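PDB 6ZXU: oxidoreductase, NAD-binding/iron-sulfur cluster-binding protein from Nitratireductor pacificus pht-3B, which acts as a catabolic reductive dehalogenase, binding cobalamin and two [4Fe-4S] clusters that probably pass electrons to the cobalt. Local coordinates for residues Q536-Q541 with A621-D626; E78-L83 with A460-A465; R247-A250 with D254-E257; T576-T581 with N659-S664; A107-A112 with S184-W189. All blocks are in the same frame, centred on the assembly; numbering follows the deposited sequence.

Contact 1. Residues Q536-Q541 with A621-D626; sequences QDFCNQ and AIIAMD. With SF4 (iron/sulfur cluster), chain D.
The ring of F538 takes I623 over one face: CD1 of I623 stands 4.1 Å from the ring centroid, 16° off the normal and displaced toward the rim, a CH-pi contact. CG1 of the same isoleucine sits against the outer rim of the ring, 3.5 Å from F538 CE1. I622 comes in at the edge instead, near the ring plane, with CG2 4.4 Å from F538 CZ. CD1 of I623 is shared, since it also touches Q541, 3.7 Å from the backbone O and 3.8 Å from CB. One residue on, C539 turns away from helix 619-628 and binds the cluster, its SG 2.2 Å from the iron FE4. This is the ferredoxin-type CxxCxxC arrangement, in which C539, C542 and C545 are cluster ligands along one short run of chain, and I623 packs close to C542 as well. F538 swings out to meet the helix because its CG lies anti to the backbone N (chi1 -164°), and on the way CE1 passes 3.6 Å from the sulfide S1. With F538 cut back to an alanine, I623 CD1 would probably lose the ring face it packs on, and a gap is likely to open beside S1. Farther out, W597 meets the F538 ring with planes about 60° apart, and helix 603-614 touches both F538 and I622 through S612. Salt bridges lie outside the apolar contact: D537 pairs with R619, near the start of helix 619-628, and D626 with K544, next to the cluster ligand C545.

Contact 2. Residues E78-L83 with A460-A465; sequences EEYARL and AGVMAA
Y80 meets helix 445-469 at G461 and V462, and two kinds of contact make up the join. The first is apolar. CG2 of V462 lies 3.6 Å from Y80 CD1, approaching the ring obliquely, the two side chains running past one another head to tail. V462 presents this methyl because CG2 is anti to its carbonyl carbon, while CG1 takes the place anti to the backbone N (chi1 166°). The second is ring and hydroxyl against bare backbone. Y80 OH sits 3.2 Å from G461 CA, and Y80 CZ lies 3.7 Å from G461 C. A side chain at this glycine would point toward Y80, and a CB would fall only 2.3 Å from the hydroxyl, so the phenol end can lie against the helix only where no side chain stands. The nearest backbone approach, 7.6 Å between the CA atoms of Y80 and V462, reflects that closeness. A leucine in place of Y80 would probably not reach G461, leaving a gap over the glycine and stripping V462 CG2 of its aromatic neighbour. Around this buried helix-to-helix packing, L357 and M354 touch Y80 from a loop and from helix 342-354. On helix 445-469, V462 also packs on L390 of helix 376-390, whereas A460 and A464 rest on F519 of strand 514-521, in an antiparallel four-stranded sheet.

Contact 3. Residues R247-A250 with D254-E257; sequences RPLA and DLGE
L255 folds back onto a stretch of chain only a few residues before it, and its two methyls find different partners: CD1 meets L249 CD1 at 4.0 Å, while CD2 lies against the backbone of A250, 3.5 Å from the carbonyl O. This is a tight return of an irregular loop whose second arm begins with an Asx turn at D254; it lies between strand 232-239 and helix 260-264 and is closed by apolar packing, with no hydrogen bond between the two segments. The two leucine side chains lie roughly perpendicular to one another. Both carry CG beside the backbone N (chi1 -72° in L255), and the branch of L255 thereby straddles L249 and A250; A250 CB adds a looser touch at 4.2 Å from CD2. Residues 247-255 are also held from outside. A49 shares backbone hydrogen bonds with both A250 and L255, so A49, in the N-terminal part of the chain, links the two arms, and the A250 carbonyl accepts from R217 NH1. R217 touches L249 and L255 too, from strand 217-219. In the Asx turn, G256 N donates to D254 OD1 at 3.0 Å, reaching the carboxylate from above its plane, 37° out of it.

Contact 4. Residues T576-T581 with N659-S664; sequences TKYRVT and NERDLS
A polar contact joins the helix 572-581, beside one iron-sulfur cluster, to the loop that follows strand 650-652. Y578 carries it. Its CG is anti to the backbone N (chi1 -174°), which sends the ring out from the helix toward the loop, and R661 comes to meet it from the opposite direction on a chain extended from CG to NE. NH2 of R661 donates to Y578 OH at 3.1 Å, with an N-H...O angle of 143°; the hydroxyl lies at the edge of the guanidinium, tilted 26° from its plane. N659 is close by, its ND2 3.7 Å from the same hydroxyl. All three of these side chains converge on D441: its OD2 forms a salt bridge with R661 NE and a hydrogen bond with Y578 OH, and its backbone O accepts from N659 ND2. The Y578 side chain also touches the cluster bound by C549, C575 and others, and the neighbouring R579 touches both that cluster and cobalamin. D441 is therefore the common hub, with R661 and Y578 gripping one carboxylate while also bonding to each other. The positive guanidinium would probably draw electron density from the phenol oxygen and so strengthen its donation to D441.

Contact 5. Residues A107-A112 with S184-W189; sequences AENLKA and SGYVRW
Helices 103-116 and 168-190 run roughly antiparallel here, their short segments' axes 11.9 Å apart at closest approach and 141° between directions, with L110 and V187 nearest at the CA atoms. That distance is spanned by Y186, whose hydroxyl donates to N109 OD1 at 2.7 Å. The donor lies close to the amide plane and meets the oxygen at a C=O...O angle of 119°. A water closes a small circuit: it donates to Y186 OH at 2.8 Å and accepts from N109 ND2 at 3.0 Å, so both ends of the amide are engaged. CG of N109 is anti to the backbone N (chi1 168°), which carries the amide across to the tyrosine. L110 packs at the ring edge: its CD1 lies 3.8 Å from Y186 CE2 and 4.0 Å from V187 CG2, wedged between the two. N109 ND2 also donates to the backbone O of W640, and F642 touches both N109 and Y186. Around the pair, P342 and L343 of helix 342-354 pack on Y186, V187 reaches T239 of strand 232-239, and A107 rests on I124 of strand 121-126, so this helix pair packs against the N-terminal four-stranded antiparallel sheet.

In the fold
Contacts 2 and 5 are buried helix packing, each built on a tyrosine, but contact 2 presses its ring on a glycine and a valine whereas contact 5 adds a hydrogen bond and a water. Helices 74-85 and 103-116, one in each, follow one another in the chain, and helix 342-354 touches both. Contact 3 is the most remote, 33 Å from the chain centre, with no hydrogen bond across its segments and held by leucine packing, though its touching residues are largely buried. Contacts 1 and 4 are partly buried and lie beside different clusters, their nearest atoms about 6 Å apart, with segments alternating along the chain; the first is apolar at the cluster, the second polar around D441.

Contact 1. Residues Q536-Q541 with A621-D626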
# COMPACT_ATOMS: atom_id res chain seq x y z
N GLN A 536 -8.50 9.63 -20.50
CA GLN A 536 -8.26 9.11 -21.89
C GLN A 536 -7.64 10.18 -22.74
O GLN A 536 -6.57 9.99 -23.34
CB GLN A 536 -9.52 8.54 -22.55
CG GLN A 536 -10.19 7.44 -21.77
CD GLN A 536 -9.22 6.40 -21.32
OE1 GLN A 536 -8.60 5.70 -22.14
NE2 GLN A 536 -9.04 6.27 -19.98
N ASP A 537 -8.21 11.36 -22.68
CA ASP A 537 -7.63 12.53 -23.41
C ASP A 537 -6.22 12.89 -22.89
O ASP A 537 -5.35 13.26 -23.67
CB ASP A 537 -8.57 13.73 -23.33
CG ASP A 537 -8.03 14.98 -24.11
OD1 ASP A 537 -7.78 14.80 -25.33
OD2 ASP A 537 -7.79 16.07 -23.50
N PHE A 538 -6.00 12.85 -21.57
CA PHE A 538 -4.72 13.20 -21.01
C PHE A 538 -3.65 12.20 -21.45
O PHE A 538 -2.59 12.60 -21.98
CB PHE A 538 -4.78 13.20 -19.50
CG PHE A 538 -3.61 13.92 -18.84
CD1 PHE A 538 -2.45 13.32 -18.71
CD2 PHE A 538 -3.79 15.17 -18.26
CE1 PHE A 538 -1.37 13.95 -18.11
CE2 PHE A 538 -2.75 15.81 -17.61
CZ PHE A 538 -1.56 15.21 -17.54
N CYS A 539 -3.85 10.91 -21.15
CA CYS A 539 -2.86 9.89 -21.53
C CYS A 539 -2.68 9.89 -23.03
O CYS A 539 -1.63 9.62 -23.55
CB CYS A 539 -3.26 8.50 -21.12
SG CYS A 539 -2.97 8.16 -19.43
N ASN A 540 -3.67 10.27 -23.80
CA ASN A 540 -3.45 10.30 -25.21
C ASN A 540 -2.42 11.32 -25.71
O ASN A 540 -1.90 11.25 -26.80
CB ASN A 540 -4.71 10.64 -25.92
CG ASN A 540 -4.84 9.81 -27.08
OD1 ASN A 540 -5.01 8.53 -26.95
ND2 ASN A 540 -4.63 10.42 -28.26
N GLN A 541 -2.16 12.31 -24.90
CA GLN A 541 -1.25 13.40 -25.23
C GLN A 541 0.07 13.32 -24.47
O GLN A 541 0.87 14.20 -24.61
CB GLN A 541 -1.87 14.77 -24.85
CG GLN A 541 -3.17 15.14 -25.49
CD GLN A 541 -3.67 16.47 -25.02
OE1 GLN A 541 -3.07 17.50 -25.27
NE2 GLN A 541 -4.75 16.45 -24.36
N ALA A 621 0.02 21.60 -21.72
CA ALA A 621 0.94 22.42 -20.97
C ALA A 621 1.40 21.78 -19.69
O ALA A 621 2.54 21.89 -19.31
CB ALA A 621 0.32 23.76 -20.61
N ILE A 622 0.46 21.18 -18.97
CA ILE A 622 0.81 20.42 -17.76
C ILE A 622 1.74 19.26 -18.07
O ILE A 622 2.73 19.04 -17.39
CB ILE A 622 -0.49 20.00 -17.04
CG1 ILE A 622 -1.22 21.18 -16.45
CG2 ILE A 622 -0.18 19.01 -15.92
CD1 ILE A 622 -2.64 20.89 -16.03
N ILE A 623 1.48 18.55 -19.14
CA ILE A 623 2.33 17.44 -19.57
C ILE A 623 3.75 17.93 -19.87
O ILE A 623 4.74 17.36 -19.41
CB ILE A 623 1.67 16.73 -20.80
CG1 ILE A 623 0.46 15.95 -20.35
CG2 ILE A 623 2.63 15.85 -21.51
CD1 ILE A 623 -0.51 15.69 -21.47
N ALA A 624 3.85 19.03 -20.60
CA ALA A 624 5.15 19.58 -21.00
C ALA A 624 5.90 20.19 -19.83
O ALA A 624 7.13 19.98 -19.70
CB ALA A 624 4.97 20.57 -22.11
N MET A 625 5.20 20.88 -18.96
CA MET A 625 5.88 21.48 -17.81
C MET A 625 6.32 20.48 -16.80
O MET A 625 7.25 20.73 -16.02
CB MET A 625 5.03 22.58 -17.15
CG MET A 625 4.91 23.87 -17.99
SD MET A 625 6.48 24.61 -18.61
CE MET A 625 7.24 24.93 -17.05
N ASP A 626 5.69 19.30 -16.80
CA ASP A 626 6.11 18.30 -15.88
C ASP A 626 7.58 17.89 -16.17
O ASP A 626 8.31 17.58 -15.28
CB ASP A 626 5.20 17.06 -15.96
CG ASP A 626 5.33 16.19 -14.71
OD1 ASP A 626 4.86 16.68 -13.63
OD2 ASP A 626 5.83 15.02 -14.79
FE1 SF4 D . 1.63 7.47 -18.70
FE2 SF4 D . 1.34 10.25 -18.88
FE3 SF4 D . 0.69 8.99 -16.58
FE4 SF4 D . -0.91 8.58 -18.75
S1 SF4 D . -0.47 10.52 -17.64
S2 SF4 D . -0.14 7.05 -17.39
S3 SF4 D . 0.71 8.63 -20.31
S4 SF4 D . 2.68 9.13 -17.61

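Contact 2. Residues E78-L83 with A460-A465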
# COMPACT_ATOMS: atom_id res chain seq x y z
N GLU A 78 -8.21 -8.92 17.10
CA GLU A 78 -7.46 -9.73 18.11
C GLU A 78 -6.82 -10.94 17.47
O GLU A 78 -5.70 -11.30 17.78
CB GLU A 78 -8.37 -10.15 19.24
CG GLU A 78 -8.71 -9.00 20.17
CD GLU A 78 -9.67 -9.43 21.32
OE1 GLU A 78 -9.49 -8.95 22.51
OE2 GLU A 78 -10.55 -10.32 21.06
N GLU A 79 -7.48 -11.56 16.52
CA GLU A 79 -6.89 -12.68 15.85
C GLU A 79 -5.69 -12.30 15.03
O GLU A 79 -4.71 -13.02 15.00
CB GLU A 79 -7.94 -13.37 14.97
CG GLU A 79 -7.33 -14.60 14.34
CD GLU A 79 -8.23 -15.22 13.27
OE1 GLU A 79 -9.12 -14.49 12.72
OE2 GLU A 79 -8.00 -16.45 12.96
N TYR A 80 -5.74 -11.17 14.31
CA TYR A 80 -4.58 -10.79 13.48
C TYR A 80 -3.43 -10.32 14.39
O TYR A 80 -2.27 -10.56 14.09
CB TYR A 80 -4.98 -9.72 12.43
CG TYR A 80 -5.65 -10.38 11.23
CD1 TYR A 80 -7.00 -10.68 11.27
CD2 TYR A 80 -4.96 -10.68 10.09
CE1 TYR A 80 -7.64 -11.33 10.21
CE2 TYR A 80 -5.59 -11.35 9.02
CZ TYR A 80 -6.90 -11.70 9.12
OH TYR A 80 -7.57 -12.35 8.06
N ALA A 81 -3.73 -9.68 15.51
CA ALA A 81 -2.68 -9.35 16.50
C ALA A 81 -1.96 -10.60 16.98
O ALA A 81 -0.74 -10.60 17.11
CB ALA A 81 -3.31 -8.57 17.67
N ARG A 82 -2.71 -11.68 17.25
CA ARG A 82 -2.09 -12.89 17.74
C ARG A 82 -1.22 -13.48 16.68
O ARG A 82 -0.20 -14.04 16.96
CB ARG A 82 -3.16 -13.89 18.20
CG ARG A 82 -3.83 -13.53 19.54
CD ARG A 82 -4.57 -14.73 20.14
NE ARG A 82 -5.67 -15.17 19.27
CZ ARG A 82 -6.91 -14.66 19.27
NH1 ARG A 82 -7.23 -13.70 20.16
NH2 ARG A 82 -7.83 -15.10 18.40
N LEU A 83 -1.68 -13.42 15.43
CA LEU A 83 -0.87 -13.88 14.34
C LEU A 83 0.44 -13.11 14.27
O LEU A 83 1.48 -13.70 14.13
CB LEU A 83 -1.63 -13.72 13.05
CG LEU A 83 -0.87 -14.06 11.81
CD1 LEU A 83 -0.61 -15.55 11.80
CD2 LEU A 83 -1.70 -13.62 10.56
N ALA A 460 -8.17 -6.18 4.62
CA ALA A 460 -9.19 -6.96 3.97
C ALA A 460 -9.43 -8.28 4.69
O ALA A 460 -10.53 -8.78 4.64
CB ALA A 460 -8.85 -7.24 2.48
N GLY A 461 -8.43 -8.84 5.31
CA GLY A 461 -8.60 -10.04 6.11
C GLY A 461 -9.52 -9.79 7.26
O GLY A 461 -10.42 -10.57 7.54
N VAL A 462 -9.33 -8.67 7.94
CA VAL A 462 -10.19 -8.27 9.07
C VAL A 462 -11.61 -8.03 8.58
O VAL A 462 -12.58 -8.48 9.18
CB VAL A 462 -9.61 -7.03 9.78
CG1 VAL A 462 -10.65 -6.44 10.68
CG2 VAL A 462 -8.43 -7.42 10.62
N MET A 463 -11.77 -7.32 7.47
CA MET A 463 -13.08 -6.96 6.97
C MET A 463 -13.87 -8.17 6.52
O MET A 463 -15.06 -8.29 6.83
CB MET A 463 -12.97 -5.94 5.85
CG MET A 463 -12.56 -4.55 6.39
SD MET A 463 -12.23 -3.39 5.06
CE MET A 463 -13.90 -2.95 4.58
N ALA A 464 -13.26 -9.05 5.78
CA ALA A 464 -13.89 -10.28 5.36
C ALA A 464 -14.27 -11.14 6.57
O ALA A 464 -15.34 -11.75 6.59
CB ALA A 464 -13.00 -11.04 4.42
N ALA A 465 -13.43 -11.17 7.60
CA ALA A 465 -13.76 -11.93 8.85
C ALA A 465 -14.95 -11.37 9.53
O ALA A 465 -15.82 -12.12 10.02
CB ALA A 465 -12.60 -11.94 9.81

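Contact 3. Residues R247-A250 with D254-E257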
# COMPACT_ATOMS: atom_id res chain seq x y z
N ARG A 247 15.38 12.71 23.40
CA ARG A 247 15.19 13.28 24.71
C ARG A 247 13.76 13.36 25.07
O ARG A 247 12.94 13.64 24.22
CB ARG A 247 15.88 14.68 24.71
CG ARG A 247 17.33 14.57 24.34
CD ARG A 247 18.04 15.86 23.96
NE ARG A 247 17.97 16.81 25.03
CZ ARG A 247 17.45 18.02 24.92
NH1 ARG A 247 16.93 18.46 23.77
NH2 ARG A 247 17.49 18.83 26.00
N PRO A 248 13.42 13.15 26.34
CA PRO A 248 12.05 13.32 26.74
C PRO A 248 11.45 14.73 26.59
O PRO A 248 12.16 15.73 26.43
CB PRO A 248 12.06 12.93 28.21
CG PRO A 248 13.50 13.14 28.61
CD PRO A 248 14.28 12.72 27.43
N LEU A 249 10.14 14.80 26.63
CA LEU A 249 9.46 16.05 26.51
C LEU A 249 9.60 16.81 27.83
O LEU A 249 9.58 16.20 28.91
CB LEU A 249 7.96 15.84 26.18
CG LEU A 249 7.62 15.17 24.85
CD1 LEU A 249 6.17 14.69 24.88
CD2 LEU A 249 7.85 16.11 23.71
N ALA A 250 9.67 18.13 27.75
CA ALA A 250 9.61 18.92 28.95
C ALA A 250 8.37 18.52 29.76
O ALA A 250 7.27 18.52 29.25
CB ALA A 250 9.57 20.42 28.62
N ASP A 254 3.46 24.18 28.40
CA ASP A 254 3.15 24.16 26.99
C ASP A 254 4.34 23.64 26.19
O ASP A 254 5.44 24.17 26.31
CB ASP A 254 2.88 25.63 26.58
CG ASP A 254 2.23 25.78 25.23
OD1 ASP A 254 2.32 24.92 24.33
OD2 ASP A 254 1.55 26.82 25.10
N LEU A 255 4.11 22.65 25.35
CA LEU A 255 5.22 22.08 24.62
C LEU A 255 5.57 22.81 23.39
O LEU A 255 6.60 22.56 22.77
CB LEU A 255 4.91 20.62 24.30
CG LEU A 255 4.93 19.67 25.48
CD1 LEU A 255 4.47 18.27 25.00
CD2 LEU A 255 6.31 19.59 26.09
N GLY A 256 4.67 23.68 22.94
CA GLY A 256 4.86 24.39 21.69
C GLY A 256 4.08 23.82 20.49
O GLY A 256 4.43 24.15 19.34
N GLU A 257 3.07 22.99 20.74
CA GLU A 257 2.30 22.33 19.68
C GLU A 257 1.48 23.31 18.87
O GLU A 257 1.13 23.03 17.73
CB GLU A 257 1.27 21.35 20.24
CG GLU A 257 1.83 20.10 20.83
CD GLU A 257 0.79 19.33 21.70
OE1 GLU A 257 1.11 19.22 22.97
OE2 GLU A 257 -0.30 18.82 21.15

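Contact 4. Residues T576-T581 with N659-S664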
# COMPACT_ATOMS: atom_id res chain seq x y z
N THR A 576 7.82 -8.38 -17.08
CA THR A 576 8.11 -9.46 -16.16
C THR A 576 9.60 -9.79 -16.06
O THR A 576 10.18 -9.93 -14.97
CB THR A 576 7.33 -10.78 -16.54
OG1 THR A 576 5.95 -10.49 -16.54
CG2 THR A 576 7.56 -11.85 -15.50
N LYS A 577 10.26 -9.91 -17.22
CA LYS A 577 11.67 -10.27 -17.23
C LYS A 577 12.50 -9.19 -16.53
O LYS A 577 13.39 -9.52 -15.73
CB LYS A 577 12.14 -10.46 -18.66
CG LYS A 577 11.76 -11.83 -19.17
CD LYS A 577 12.05 -11.98 -20.67
CE LYS A 577 12.08 -13.48 -21.03
NZ LYS A 577 11.75 -13.66 -22.46
N TYR A 578 12.23 -7.91 -16.78
CA TYR A 578 12.96 -6.86 -16.09
C TYR A 578 12.75 -6.91 -14.57
O TYR A 578 13.70 -6.95 -13.80
CB TYR A 578 12.64 -5.46 -16.67
CG TYR A 578 13.50 -4.38 -16.07
CD1 TYR A 578 14.81 -4.22 -16.46
CD2 TYR A 578 13.02 -3.57 -15.05
CE1 TYR A 578 15.63 -3.25 -15.87
CE2 TYR A 578 13.83 -2.59 -14.48
CZ TYR A 578 15.15 -2.43 -14.90
OH TYR A 578 15.95 -1.47 -14.33
N ARG A 579 11.52 -6.96 -14.13
CA ARG A 579 11.27 -6.95 -12.71
C ARG A 579 11.87 -8.17 -11.97
O ARG A 579 12.45 -8.04 -10.89
CB ARG A 579 9.76 -6.88 -12.45
CG ARG A 579 9.10 -5.61 -12.92
CD ARG A 579 7.64 -5.42 -12.44
NE ARG A 579 7.60 -5.09 -11.05
CZ ARG A 579 6.79 -5.60 -10.17
NH1 ARG A 579 6.83 -5.17 -8.93
NH2 ARG A 579 5.89 -6.46 -10.54
N VAL A 580 11.72 -9.38 -12.55
CA VAL A 580 12.17 -10.62 -11.92
C VAL A 580 13.71 -10.69 -11.91
O VAL A 580 14.30 -11.13 -10.94
CB VAL A 580 11.58 -11.84 -12.60
CG1 VAL A 580 12.20 -13.14 -12.15
CG2 VAL A 580 10.05 -11.86 -12.29
N THR A 581 14.31 -10.29 -13.02
CA THR A 581 15.73 -10.55 -13.24
C THR A 581 16.73 -9.37 -13.20
O THR A 581 17.91 -9.60 -13.17
CB THR A 581 16.02 -11.32 -14.57
OG1 THR A 581 15.92 -10.43 -15.65
CG2 THR A 581 15.10 -12.50 -14.80
N ASN A 659 20.53 1.03 -9.46
CA ASN A 659 19.91 1.97 -10.42
C ASN A 659 19.73 3.32 -9.82
O ASN A 659 19.26 3.45 -8.68
CB ASN A 659 18.51 1.44 -10.89
CG ASN A 659 18.64 0.21 -11.72
OD1 ASN A 659 19.35 0.21 -12.73
ND2 ASN A 659 17.97 -0.87 -11.32
N GLU A 660 20.14 4.35 -10.55
CA GLU A 660 19.99 5.76 -10.14
C GLU A 660 19.61 6.56 -11.38
O GLU A 660 20.29 7.45 -11.82
CB GLU A 660 21.25 6.31 -9.48
CG GLU A 660 21.61 5.52 -8.25
CD GLU A 660 22.98 5.95 -7.70
OE1 GLU A 660 23.98 6.09 -8.56
OE2 GLU A 660 23.05 6.11 -6.43
N ARG A 661 18.45 6.24 -11.89
CA ARG A 661 17.99 6.78 -13.14
C ARG A 661 17.47 8.20 -12.97
O ARG A 661 16.85 8.57 -11.98
CB ARG A 661 16.88 5.85 -13.68
CG ARG A 661 17.38 4.48 -13.97
CD ARG A 661 16.31 3.67 -14.68
NE ARG A 661 16.73 2.32 -14.74
CZ ARG A 661 17.41 1.82 -15.75
NH1 ARG A 661 17.76 2.60 -16.77
NH2 ARG A 661 17.74 0.56 -15.76
N ASP A 662 17.70 8.98 -14.01
CA ASP A 662 17.22 10.35 -14.12
C ASP A 662 16.31 10.42 -15.34
O ASP A 662 16.27 9.46 -16.15
CB ASP A 662 18.46 11.25 -14.35
CG ASP A 662 19.49 11.15 -13.17
OD1 ASP A 662 19.07 11.02 -11.97
OD2 ASP A 662 20.71 11.22 -13.47
N LEU A 663 15.69 11.56 -15.52
CA LEU A 663 14.84 11.74 -16.69
C LEU A 663 15.58 11.37 -17.98
O LEU A 663 16.79 11.53 -18.02
CB LEU A 663 14.35 13.12 -16.71
CG LEU A 663 13.40 13.41 -15.55
CD1 LEU A 663 13.24 14.91 -15.34
CD2 LEU A 663 12.02 12.84 -15.87
N SER A 664 14.87 10.79 -18.95
CA SER A 664 15.42 10.31 -20.23
C SER A 664 14.99 11.22 -21.34
O SER A 664 13.99 11.92 -21.23
CB SER A 664 14.93 8.88 -20.56
OG SER A 664 15.03 8.07 -19.43

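Contact 5. Residues A107-A112 with S184-W189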
# COMPACT_ATOMS: atom_id res chain seq x y z
N ALA A 107 19.89 5.38 13.50
CA ALA A 107 18.66 5.91 14.12
C ALA A 107 17.74 6.55 13.08
O ALA A 107 16.55 6.27 13.05
CB ALA A 107 18.98 6.93 15.15
N GLU A 108 18.30 7.36 12.22
CA GLU A 108 17.52 7.97 11.11
C GLU A 108 16.83 6.90 10.28
O GLU A 108 15.63 6.96 10.06
CB GLU A 108 18.42 8.82 10.22
CG GLU A 108 18.93 10.06 11.00
CD GLU A 108 20.11 10.77 10.36
OE1 GLU A 108 20.57 10.34 9.24
OE2 GLU A 108 20.54 11.79 10.97
N ASN A 109 17.59 5.92 9.86
CA ASN A 109 17.06 4.83 9.01
C ASN A 109 15.95 4.06 9.63
O ASN A 109 14.97 3.75 9.00
CB ASN A 109 18.18 3.93 8.57
CG ASN A 109 17.68 2.65 7.94
OD1 ASN A 109 17.53 1.65 8.63
ND2 ASN A 109 17.46 2.69 6.62
N LEU A 110 16.08 3.76 10.90
CA LEU A 110 15.08 2.96 11.55
C LEU A 110 13.82 3.78 11.86
O LEU A 110 12.71 3.28 11.82
CB LEU A 110 15.68 2.37 12.80
CG LEU A 110 15.05 1.18 13.43
CD1 LEU A 110 14.90 0.03 12.46
CD2 LEU A 110 15.87 0.77 14.68
N LYS A 111 14.00 5.06 12.21
CA LYS A 111 12.85 5.96 12.35
C LYS A 111 12.11 6.18 11.04
O LYS A 111 10.93 6.12 11.00
CB LYS A 111 13.30 7.33 12.86
CG LYS A 111 13.65 7.36 14.32
CD LYS A 111 14.16 8.79 14.64
CE LYS A 111 13.74 9.16 16.02
NZ LYS A 111 14.34 10.50 16.27
N ALA A 112 12.85 6.34 9.95
CA ALA A 112 12.27 6.45 8.62
C ALA A 112 11.54 5.17 8.21
O ALA A 112 10.48 5.22 7.56
CB ALA A 112 13.34 6.79 7.60
N SER A 184 11.42 -5.42 13.90
CA SER A 184 12.29 -6.38 14.57
C SER A 184 12.85 -7.38 13.63
O SER A 184 14.07 -7.67 13.65
CB SER A 184 11.58 -7.03 15.74
OG SER A 184 10.54 -7.89 15.35
N GLY A 185 12.02 -7.86 12.69
CA GLY A 185 12.55 -8.76 11.69
C GLY A 185 13.53 -8.17 10.76
O GLY A 185 14.48 -8.82 10.34
N TYR A 186 13.33 -6.90 10.41
CA TYR A 186 14.30 -6.14 9.58
C TYR A 186 15.67 -6.05 10.26
O TYR A 186 16.70 -6.29 9.62
CB TYR A 186 13.77 -4.69 9.36
CG TYR A 186 14.73 -3.69 8.87
CD1 TYR A 186 15.42 -3.89 7.69
CD2 TYR A 186 14.92 -2.49 9.54
CE1 TYR A 186 16.29 -2.94 7.20
CE2 TYR A 186 15.79 -1.49 9.04
CZ TYR A 186 16.46 -1.70 7.88
OH TYR A 186 17.34 -0.75 7.41
N VAL A 187 15.68 -5.72 11.57
CA VAL A 187 16.99 -5.61 12.31
C VAL A 187 17.63 -7.03 12.44
O VAL A 187 18.84 -7.17 12.26
CB VAL A 187 16.77 -4.96 13.68
CG1 VAL A 187 18.02 -4.99 14.54
CG2 VAL A 187 16.31 -3.52 13.51
N ARG A 188 16.82 -8.05 12.68
CA ARG A 188 17.30 -9.45 12.72
C ARG A 188 17.93 -9.89 11.41
O ARG A 188 18.95 -10.55 11.38
CB ARG A 188 16.21 -10.38 13.14
CG ARG A 188 15.85 -10.30 14.61
CD ARG A 188 14.96 -11.44 15.04
NE ARG A 188 13.65 -11.49 14.31
CZ ARG A 188 12.53 -10.95 14.71
NH1 ARG A 188 12.44 -10.17 15.82
NH2 ARG A 188 11.44 -11.09 13.96
N TRP A 189 17.38 -9.45 10.29
CA TRP A 189 17.98 -9.75 8.99
C TRP A 189 19.25 -9.00 8.67
O TRP A 189 20.05 -9.43 7.82
CB TRP A 189 16.96 -9.53 7.87
CG TRP A 189 16.09 -10.72 7.62
CD1 TRP A 189 14.79 -10.95 8.05
CD2 TRP A 189 16.49 -11.89 6.91
NE1 TRP A 189 14.37 -12.18 7.61
CE2 TRP A 189 15.37 -12.78 6.90
CE3 TRP A 189 17.69 -12.27 6.26
CZ2 TRP A 189 15.43 -14.05 6.29
CZ3 TRP A 189 17.74 -13.56 5.63
CH2 TRP A 189 16.61 -14.41 5.66
O HOH W 1 16.84 0.33 4.89